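Local coordinates for Low molecular weight phosphotyrosine phosphatase family protein (Streptococcus pyogenes, PDB 5GOT) that probably hydrolyses phosphotyrosine in proteins, as a bacterial low molecular weight protein tyrosine phosphatase (EC 3.1.3.48), at residues Met1-Phe6 / Phe76-Tyr81; Glu34-Ser39 / Cys67-Thr72; Tyr106-Gly111 / Gln127-Gly132. All coordinates share one frame; numbering follows the deposited sequence.

Contact 1 of 3, residues Met1-Phe6 / Phe76-Tyr81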
loop_
_atom_site.group_PDB
_atom_site.type_symbol
_atom_site.label_atom_id
_atom_site.label_comp_id
_atom_site.label_asym_id
_atom_site.label_seq_id
_atom_site.Cartn_x
_atom_site.Cartn_y
_atom_site.Cartn_z
ATOM N N MET A 1 12.545 12.466 -4.610
ATOM C CA MET A 1 11.271 11.975 -4.098
ATOM C C MET A 1 11.048 10.503 -4.423
ATOM O O MET A 1 10.865 10.131 -5.583
ATOM C CB MET A 1 10.121 12.797 -4.663
ATOM C CG MET A 1 8.758 12.297 -4.251
ATOM S SD MET A 1 7.923 13.459 -3.161
ATOM C CE MET A 1 7.619 14.828 -4.285
ATOM N N LYS A 2 11.054 9.665 -3.391
ATOM C CA LYS A 2 10.743 8.257 -3.579
ATOM C C LYS A 2 9.258 8.089 -3.882
ATOM O O LYS A 2 8.413 8.785 -3.316
ATOM C CB LYS A 2 11.142 7.463 -2.335
ATOM C CG LYS A 2 12.646 7.525 -2.037
ATOM C CD LYS A 2 13.004 6.724 -0.785
ATOM C CE LYS A 2 14.500 6.379 -0.725
ATOM N NZ LYS A 2 15.370 7.589 -0.615
ATOM N N LYS A 3 8.950 7.180 -4.809
ATOM C CA LYS A 3 7.591 6.919 -5.271
ATOM C C LYS A 3 7.202 5.501 -4.863
ATOM O O LYS A 3 7.811 4.527 -5.317
ATOM C CB LYS A 3 7.477 7.099 -6.792
ATOM C CG LYS A 3 8.000 8.433 -7.312
ATOM C CD LYS A 3 8.489 8.297 -8.764
ATOM C CE LYS A 3 9.495 9.378 -9.136
ATOM N NZ LYS A 3 8.825 10.673 -9.464
ATOM N N VAL A 4 6.198 5.383 -4.010
ATOM C CA VAL A 4 5.830 4.103 -3.423
ATOM C C VAL A 4 4.406 3.763 -3.830
ATOM O O VAL A 4 3.524 4.625 -3.792
ATOM C CB VAL A 4 5.968 4.144 -1.891
ATOM C CG1 VAL A 4 5.414 2.862 -1.284
ATOM C CG2 VAL A 4 7.427 4.362 -1.500
ATOM N N CYS A 5 4.179 2.507 -4.216
ATOM C CA CYS A 5 2.849 2.025 -4.581
ATOM C C CYS A 5 2.551 0.725 -3.847
ATOM O O CYS A 5 3.213 -0.285 -4.094
ATOM C CB CYS A 5 2.749 1.793 -6.087
ATOM S SG CYS A 5 1.076 1.371 -6.627
ATOM N N PHE A 6 1.544 0.737 -2.974
ATOM C CA PHE A 6 1.096 -0.485 -2.313
ATOM C C PHE A 6 0.079 -1.190 -3.188
ATOM O O PHE A 6 -0.740 -0.550 -3.842
ATOM C CB PHE A 6 0.476 -0.192 -0.946
ATOM C CG PHE A 6 1.408 0.518 -0.010
ATOM C CD1 PHE A 6 2.370 -0.187 0.701
ATOM C CD2 PHE A 6 1.336 1.895 0.138
ATOM C CE1 PHE A 6 3.235 0.475 1.545
ATOM C CE2 PHE A 6 2.193 2.562 0.982
ATOM C CZ PHE A 6 3.141 1.849 1.692
ATOM N N PHE A 76 4.695 0.530 -13.453
ATOM C CA PHE A 76 5.916 -0.246 -13.237
ATOM C C PHE A 76 7.163 0.557 -13.590
ATOM O O PHE A 76 8.222 0.341 -12.992
ATOM C CB PHE A 76 5.897 -1.540 -14.050
ATOM C CG PHE A 76 5.056 -2.627 -13.458
ATOM C CD1 PHE A 76 5.544 -3.412 -12.414
ATOM C CD2 PHE A 76 3.797 -2.900 -13.966
ATOM C CE1 PHE A 76 4.773 -4.441 -11.881
ATOM C CE2 PHE A 76 3.020 -3.921 -13.438
ATOM C CZ PHE A 76 3.511 -4.696 -12.390
ATOM N N ASN A 77 7.056 1.485 -14.555
ATOM C CA ASN A 77 8.194 2.321 -14.932
ATOM C C ASN A 77 8.388 3.488 -13.976
ATOM O O ASN A 77 9.529 3.877 -13.690
ATOM C CB ASN A 77 8.012 2.860 -16.354
ATOM C CG ASN A 77 8.443 1.866 -17.410
ATOM O OD1 ASN A 77 9.612 1.827 -17.792
ATOM N ND2 ASN A 77 7.501 1.050 -17.882
ATOM N N THR A 78 7.287 4.056 -13.485
ATOM C CA THR A 78 7.343 5.284 -12.699
ATOM C C THR A 78 7.673 5.030 -11.229
ATOM O O THR A 78 8.450 5.782 -10.630
ATOM C CB THR A 78 6.010 6.022 -12.810
ATOM O OG1 THR A 78 5.628 6.096 -14.188
ATOM C CG2 THR A 78 6.132 7.432 -12.231
ATOM N N PHE A 79 7.075 4.019 -10.607
ATOM C CA PHE A 79 7.252 3.854 -9.167
ATOM C C PHE A 79 8.628 3.280 -8.848
ATOM O O PHE A 79 9.172 2.467 -9.596
ATOM C CB PHE A 79 6.144 2.971 -8.582
ATOM C CG PHE A 79 4.818 3.677 -8.473
ATOM C CD1 PHE A 79 4.590 4.606 -7.462
ATOM C CD2 PHE A 79 3.814 3.433 -9.389
ATOM C CE1 PHE A 79 3.366 5.272 -7.368
ATOM C CE2 PHE A 79 2.593 4.109 -9.313
ATOM C CZ PHE A 79 2.376 5.023 -8.294
ATOM N N ASP A 80 9.205 3.748 -7.744
ATOM C CA ASP A 80 10.469 3.213 -7.264
ATOM C C ASP A 80 10.282 1.936 -6.459
ATOM O O ASP A 80 11.129 1.042 -6.509
ATOM C CB ASP A 80 11.177 4.263 -6.411
ATOM C CG ASP A 80 11.459 5.535 -7.179
ATOM O OD1 ASP A 80 11.892 5.429 -8.351
ATOM O OD2 ASP A 80 11.245 6.631 -6.614
ATOM N N TYR A 81 9.187 1.836 -5.711
ATOM C CA TYR A 81 8.938 0.694 -4.854
ATOM C C TYR A 81 7.488 0.286 -5.030
ATOM O O TYR A 81 6.585 1.102 -4.849
ATOM C CB TYR A 81 9.227 1.028 -3.387
ATOM C CG TYR A 81 10.589 1.646 -3.157
ATOM C CD1 TYR A 81 10.777 3.021 -3.272
ATOM C CD2 TYR A 81 11.684 0.858 -2.825
ATOM C CE1 TYR A 81 12.023 3.595 -3.066
ATOM C CE2 TYR A 81 12.938 1.422 -2.620
ATOM C CZ TYR A 81 13.098 2.791 -2.739
ATOM O OH TYR A 81 14.334 3.368 -2.532
#
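Lys3 and Tyr81 join Met1-Phe6 to Phe76-Tyr81 through the backbone. Lys3 O accepts from Tyr81 N at 3.0 Å, and Tyr81 O accepts from Cys5 N at 2.9 Å, a pair of bonds that flanks Val4, the parallel bridge partner of Tyr81. Asp80 N also reaches Lys3 O, at 2.9 Å, so two consecutive amides grip one carbonyl. The Asp80 side chain binds the amide on the other side of Lys3: CG lies anti to the carbonyl carbon (chi1 -59°), beside Asp80's own N, and from there OD2 accepts from Lys3 N at 3.0 Å, on its anti side and 31° out of the carboxylate plane.

Aromatic contacts make up the second group. Cys5 CB sits over the centre of the Phe79 ring in a CH-pi contact, 3.5 Å from the centroid, with SG above the same face in a sulfur-aromatic contact. Lys3 C meets that ring at its edge. Tyr81 meets the Lys2 chain, which crosses it obliquely with CE 3.5 Å from OH, and Val4 CG2, 4.0 Å from CD1; Lys3 O lies at the ring edge.

The contact marks the passage from helix 73-78 into strand 81-84, which joins one edge of strand 2-8, while strand 31-37 holds the other. Leu140 of helix 122-140 packs against Lys2, Val4 and Tyr81; Phe79 touches Met32 of strand 31-37.

Contact 2 of 3, residues Glu34-Ser39 / Cys67-Thr72; sequences ESRATS and CSKQIT
Arg36 has CG anti to its carbonyl carbon (chi1 -63°) and bends at chi2, whereas Lys69 has CG anti to its backbone N (chi1 -179°) and runs extended from there; the two chains come to lie side by side, pointing the same way. Lys69 CD rests over the centre of the Arg36 guanidinium, 3.8 Å above its plane. This alignment brings like charges together, with Arg36 NH2 and Lys69 NZ 4.0 Å apart, a repulsion that nearby carboxylates would be expected to offset. Glu34 OE2 lies in the guanidinium plane and accepts from both end nitrogens of Arg36 in an end-on salt bridge, the NH2 bond being 2.7 Å. NH1 also donates to Ser35 O, from above that carbonyl's plane, and NE pairs with Asp75, so that the flat group is fixed around its rim.

Strand 31-37 is an outermost strand of the parallel four-stranded sheet, with order 2-1-3-4, and the loop 67-72 crosses its end almost perpendicularly through a single bridge between Ala37 and Gln70. Ala37 N donates to Lys69 O at 2.8 Å, and Ala37 O accepts from Ile71 N at 2.9 Å. The same loop meets the Cys-X5-Arg signature segment characteristic of this phosphatase family: Lys69 N is bonded to Asn11 OD1, and Ser68 OG to Gly10 O.

Beyond the bridge, the extended Gln70 chain brings NE2 to Thr38 O at 2.8 Å, a nearly straight bond (169°) whose donor stands above the carbonyl plane. One water donates to Ser39 O and, at 2.7 Å, to Ser68 OG.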
loop_
_atom_site.group_PDB
_atom_site.type_symbol
_atom_site.label_atom_id
_atom_site.label_comp_id
_atom_site.label_asym_id
_atom_site.label_seq_id
_atom_site.Cartn_x
_atom_site.Cartn_y
_atom_site.Cartn_z
ATOM N N GLU A 34 0.911 5.994 -3.568
ATOM C CA GLU A 34 -0.324 5.619 -4.243
ATOM C C GLU A 34 -0.569 4.138 -3.976
ATOM O O GLU A 34 0.222 3.475 -3.298
ATOM C CB GLU A 34 -0.259 5.926 -5.742
ATOM C CG GLU A 34 -0.257 7.429 -6.038
ATOM C CD GLU A 34 -0.585 7.743 -7.483
ATOM O OE1 GLU A 34 -0.194 8.825 -7.973
ATOM O OE2 GLU A 34 -1.224 6.893 -8.135
ATOM N N SER A 35 -1.682 3.616 -4.492
ATOM C CA SER A 35 -1.978 2.194 -4.380
ATOM C C SER A 35 -2.679 1.712 -5.643
ATOM O O SER A 35 -3.285 2.494 -6.384
ATOM C CB SER A 35 -2.823 1.872 -3.129
ATOM O OG SER A 35 -4.099 2.521 -3.155
ATOM N N ARG A 36 -2.576 0.407 -5.891
ATOM C CA ARG A 36 -3.124 -0.191 -7.102
ATOM C C ARG A 36 -3.577 -1.616 -6.826
ATOM O O ARG A 36 -3.265 -2.208 -5.784
ATOM C CB ARG A 36 -2.093 -0.220 -8.242
ATOM C CG ARG A 36 -1.617 1.125 -8.727
ATOM C CD ARG A 36 -2.589 1.792 -9.699
ATOM N NE ARG A 36 -1.937 2.961 -10.274
ATOM C CZ ARG A 36 -1.855 4.138 -9.664
ATOM N NH1 ARG A 36 -2.415 4.313 -8.468
ATOM N NH2 ARG A 36 -1.212 5.140 -10.248
ATOM N N ALA A 37 -4.275 -2.179 -7.809
ATOM C CA ALA A 37 -4.734 -3.561 -7.806
ATOM C C ALA A 37 -3.938 -4.378 -8.815
ATOM O O ALA A 37 -3.537 -3.865 -9.860
ATOM C CB ALA A 37 -6.220 -3.658 -8.172
ATOM N N THR A 38 -3.735 -5.668 -8.523
ATOM C CA THR A 38 -3.182 -6.527 -9.574
ATOM C C THR A 38 -4.234 -6.874 -10.619
ATOM O O THR A 38 -3.891 -7.093 -11.787
ATOM C CB THR A 38 -2.588 -7.822 -9.001
ATOM O OG1 THR A 38 -3.621 -8.613 -8.402
ATOM C CG2 THR A 38 -1.534 -7.514 -7.957
ATOM N N SER A 39 -5.508 -6.921 -10.228
ATOM C CA SER A 39 -6.599 -7.355 -11.095
ATOM C C SER A 39 -7.507 -6.193 -11.474
ATOM O O SER A 39 -7.380 -5.075 -10.968
ATOM C CB SER A 39 -7.448 -8.423 -10.415
ATOM O OG SER A 39 -8.352 -7.798 -9.517
ATOM N N CYS A 67 -10.583 5.344 -5.824
ATOM C CA CYS A 67 -11.228 4.183 -6.417
ATOM C C CYS A 67 -10.166 3.159 -6.806
ATOM O O CYS A 67 -9.008 3.501 -7.057
ATOM C CB CYS A 67 -12.055 4.567 -7.657
ATOM S SG CYS A 67 -13.507 5.632 -7.287
ATOM N N SER A 68 -10.586 1.897 -6.857
ATOM C CA SER A 68 -9.704 0.810 -7.250
ATOM C C SER A 68 -9.165 1.054 -8.652
ATOM O O SER A 68 -9.928 1.340 -9.578
ATOM C CB SER A 68 -10.455 -0.512 -7.204
ATOM O OG SER A 68 -9.658 -1.560 -7.714
ATOM N N LYS A 69 -7.844 0.948 -8.806
ATOM C CA LYS A 69 -7.175 1.191 -10.084
ATOM C C LYS A 69 -6.131 0.103 -10.311
ATOM O O LYS A 69 -5.285 -0.142 -9.440
ATOM C CB LYS A 69 -6.523 2.583 -10.106
ATOM C CG LYS A 69 -5.818 2.956 -11.421
ATOM C CD LYS A 69 -5.359 4.420 -11.428
ATOM C CE LYS A 69 -4.421 4.706 -12.643
ATOM N NZ LYS A 69 -4.112 6.177 -12.866
ATOM N N GLN A 70 -6.217 -0.576 -11.455
ATOM C CA GLN A 70 -5.276 -1.642 -11.760
ATOM C C GLN A 70 -3.929 -1.049 -12.152
ATOM O O GLN A 70 -3.861 -0.005 -12.813
ATOM C CB GLN A 70 -5.810 -2.539 -12.877
ATOM C CG GLN A 70 -4.944 -3.770 -13.142
ATOM C CD GLN A 70 -5.543 -4.739 -14.156
ATOM O OE1 GLN A 70 -6.233 -4.341 -15.102
ATOM N NE2 GLN A 70 -5.269 -6.021 -13.964
ATOM N N ILE A 71 -2.851 -1.700 -11.701
ATOM C CA ILE A 71 -1.502 -1.221 -11.988
ATOM C C ILE A 71 -1.228 -1.327 -13.484
ATOM O O ILE A 71 -1.675 -2.270 -14.151
ATOM C CB ILE A 71 -0.476 -2.006 -11.148
ATOM C CG1 ILE A 71 0.910 -1.353 -11.245
ATOM C CG2 ILE A 71 -0.432 -3.459 -11.571
ATOM C CD1 ILE A 71 1.895 -1.835 -10.190
ATOM N N THR A 72 -0.506 -0.348 -14.028
ATOM C CA THR A 72 -0.265 -0.257 -15.464
ATOM C C THR A 72 1.224 -0.322 -15.774
ATOM O O THR A 72 2.077 -0.162 -14.900
ATOM C CB THR A 72 -0.843 1.043 -16.052
ATOM O OG1 THR A 72 -0.136 2.171 -15.520
ATOM C CG2 THR A 72 -2.348 1.176 -15.742
HETATM O O HOH W 1 -9.538 -3.745 -9.376
#

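Contact 3 of 3, residues Tyr106-Gly111 / Gln127-Gly132; sequences YLFREG and QLVRKG
Leu128 is the first residue of Gln127-Gly132 to meet Tyr106-Gly111, and it does so with both side chain and backbone. Its CD2 methyl lies over the centre of the Arg109 guanidinium, 3.9 Å above the plane, the two side chains approaching at a slant. Arg109 has CG between its backbone N and carbonyl carbon (chi1 72°) and bends at chi3; its NH1 is bonded to Gly112 O, which ties the guanidinium back to its own loop while the methyl covers one face. Leu128 O meets the edge of the Phe108 ring, 3.8 Å from CE2, and also accepts the helical bond from Gly132 N.

Val129 comes next. Its carbonyl O lies near the plane of the same ring, 3.5 Å from Phe108 CZ, while its CG1 touches that atom more loosely at 4.4 Å. Two helix carbonyls thus face the slightly positive C-H rim of an aromatic ring, an arrangement that should be mildly favourable electrostatically.

With CG anti to its backbone N (chi1 -179°), the Phe108 ring is directed at the helix, and at Gly132 its tip settles on bare backbone: CE2 is 3.8 Å from Gly132 CA, and CZ is 3.7 Å from Gly132 C. A side-chain carbon there would run into CE2, so this close seat depends on the glycine. One turn further along, Trp136 meets the Phe108 ring and donates from NE1 to Phe108 O.

No hydrogen bond joins the two segments themselves; an aromatic residue just past strand 105-107 is seated on helix 122-140, beside Ala18 of helix 14-23, in the helix-on-sheet layering of an alpha/beta fold.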
loop_
_atom_site.group_PDB
_atom_site.type_symbol
_atom_site.label_atom_id
_atom_site.label_comp_id
_atom_site.label_asym_id
_atom_site.label_seq_id
_atom_site.Cartn_x
_atom_site.Cartn_y
_atom_site.Cartn_z
ATOM N N TYR A 106 8.392 -5.668 -3.688
ATOM C CA TYR A 106 8.647 -6.023 -2.299
ATOM C C TYR A 106 7.391 -6.597 -1.655
ATOM O O TYR A 106 6.267 -6.274 -2.041
ATOM C CB TYR A 106 9.067 -4.807 -1.450
ATOM C CG TYR A 106 10.338 -4.082 -1.876
ATOM C CD1 TYR A 106 10.331 -3.208 -2.958
ATOM C CD2 TYR A 106 11.526 -4.230 -1.157
ATOM C CE1 TYR A 106 11.476 -2.525 -3.342
ATOM C CE2 TYR A 106 12.689 -3.541 -1.536
ATOM C CZ TYR A 106 12.644 -2.687 -2.624
ATOM O OH TYR A 106 13.764 -1.984 -3.031
ATOM N N LEU A 107 7.596 -7.423 -0.638
ATOM C CA LEU A 107 6.516 -7.866 0.231
ATOM C C LEU A 107 6.351 -6.874 1.378
ATOM O O LEU A 107 7.330 -6.511 2.036
ATOM C CB LEU A 107 6.808 -9.266 0.774
ATOM C CG LEU A 107 5.726 -9.860 1.682
ATOM C CD1 LEU A 107 4.438 -10.058 0.906
ATOM C CD2 LEU A 107 6.214 -11.190 2.250
ATOM N N PHE A 108 5.102 -6.460 1.631
ATOM C CA PHE A 108 4.837 -5.449 2.654
ATOM C C PHE A 108 5.422 -5.817 4.015
ATOM O O PHE A 108 5.986 -4.956 4.700
ATOM C CB PHE A 108 3.328 -5.206 2.782
ATOM C CG PHE A 108 2.976 -4.154 3.789
ATOM C CD1 PHE A 108 2.998 -2.811 3.440
ATOM C CD2 PHE A 108 2.592 -4.508 5.081
ATOM C CE1 PHE A 108 2.669 -1.829 4.365
ATOM C CE2 PHE A 108 2.258 -3.540 6.007
ATOM C CZ PHE A 108 2.304 -2.192 5.651
ATOM N N ARG A 109 5.267 -7.071 4.439
ATOM C CA ARG A 109 5.840 -7.516 5.697
ATOM C C ARG A 109 6.026 -9.024 5.629
ATOM O O ARG A 109 5.191 -9.735 5.068
ATOM C CB ARG A 109 4.960 -7.120 6.901
ATOM C CG ARG A 109 3.665 -7.908 7.030
ATOM C CD ARG A 109 2.827 -7.448 8.245
ATOM N NE ARG A 109 3.515 -7.616 9.524
ATOM C CZ ARG A 109 3.490 -8.732 10.251
ATOM N NH1 ARG A 109 2.823 -9.793 9.819
ATOM N NH2 ARG A 109 4.141 -8.795 11.407
ATOM N N GLU A 110 7.135 -9.502 6.183
ATOM C CA GLU A 110 7.403 -10.932 6.168
ATOM C C GLU A 110 6.308 -11.683 6.918
ATOM O O GLU A 110 5.863 -11.256 7.987
ATOM C CB GLU A 110 8.780 -11.207 6.778
ATOM C CG GLU A 110 9.905 -10.655 5.900
ATOM C CD GLU A 110 9.915 -11.298 4.529
ATOM O OE1 GLU A 110 10.058 -12.534 4.451
ATOM O OE2 GLU A 110 9.760 -10.576 3.513
ATOM N N GLY A 111 5.860 -12.794 6.333
ATOM C CA GLY A 111 4.669 -13.487 6.808
ATOM C C GLY A 111 3.367 -12.973 6.214
ATOM O O GLY A 111 2.466 -13.756 5.888
ATOM N N GLN A 127 -3.611 -2.569 12.626
ATOM C CA GLN A 127 -2.435 -2.645 13.492
ATOM C C GLN A 127 -1.214 -3.139 12.723
ATOM O O GLN A 127 -0.105 -2.626 12.910
ATOM C CB GLN A 127 -2.704 -3.551 14.697
ATOM C CG GLN A 127 -3.856 -3.110 15.608
ATOM C CD GLN A 127 -3.648 -1.724 16.213
ATOM O OE1 GLN A 127 -2.519 -1.237 16.331
ATOM N NE2 GLN A 127 -4.744 -1.082 16.602
ATOM N N LEU A 128 -1.396 -4.131 11.846
ATOM C CA LEU A 128 -0.256 -4.652 11.085
ATOM C C LEU A 128 0.187 -3.693 9.989
ATOM O O LEU A 128 1.385 -3.611 9.678
ATOM C CB LEU A 128 -0.611 -6.013 10.494
ATOM C CG LEU A 128 -0.822 -7.023 11.614
ATOM C CD1 LEU A 128 -1.444 -8.302 11.100
ATOM C CD2 LEU A 128 0.510 -7.295 12.302
ATOM N N VAL A 129 -0.759 -2.982 9.373
ATOM C CA VAL A 129 -0.404 -2.005 8.349
ATOM C C VAL A 129 0.323 -0.833 8.981
ATOM O O VAL A 129 1.297 -0.305 8.434
ATOM C CB VAL A 129 -1.675 -1.549 7.614
ATOM C CG1 VAL A 129 -1.433 -0.243 6.864
ATOM C CG2 VAL A 129 -2.129 -2.634 6.681
ATOM N N ARG A 130 -0.153 -0.417 10.152
ATOM C CA ARG A 130 0.426 0.706 10.872
ATOM C C ARG A 130 1.865 0.409 11.292
ATOM O O ARG A 130 2.748 1.269 11.158
ATOM C CB ARG A 130 -0.474 1.022 12.076
ATOM C CG ARG A 130 0.085 1.976 13.124
ATOM C CD ARG A 130 -0.048 3.374 12.637
ATOM N NE ARG A 130 0.771 4.312 13.424
ATOM C CZ ARG A 130 0.834 5.621 13.177
ATOM N NH1 ARG A 130 1.607 6.379 13.943
ATOM N NH2 ARG A 130 0.111 6.151 12.171
ATOM N N LYS A 131 2.127 -0.813 11.775
ATOM C CA LYS A 131 3.491 -1.197 12.131
ATOM C C LYS A 131 4.367 -1.369 10.893
ATOM O O LYS A 131 5.534 -0.960 10.892
ATOM C CB LYS A 131 3.473 -2.485 12.961
ATOM C CG LYS A 131 2.776 -2.338 14.319
ATOM C CD LYS A 131 3.012 -3.539 15.253
ATOM C CE LYS A 131 2.265 -4.799 14.807
ATOM N NZ LYS A 131 2.480 -5.956 15.734
ATOM N N GLY A 132 3.828 -1.986 9.838
ATOM C CA GLY A 132 4.598 -2.169 8.618
ATOM C C GLY A 132 4.923 -0.858 7.924
ATOM O O GLY A 132 5.983 -0.717 7.302
#

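Contact 1 is the middle term of the set. Its strand borders contact 2, about 13 Å away between centres, through Phe6 O to Arg36 N at 2.9 Å, probably a hydrogen bond, and through Cys5 SG packed 3.4 Å from Arg36 CG. Toward contact 3, about 17 Å off between centres, the link is aromatic: Tyr81 CD2 lies 3.4 Å from Tyr106 CE1, and Phe6 CE1 3.7 Å from Phe108 CE1. Contacts 2 and 3 lie on opposite sides of the chain's centre and do not touch, their nearest atoms being about 10 Å apart. Strand 2-8 runs into the Cys-X5-Arg segment that forms the phosphate-binding loop in this family, and probably does so here; contact 2 borders it directly.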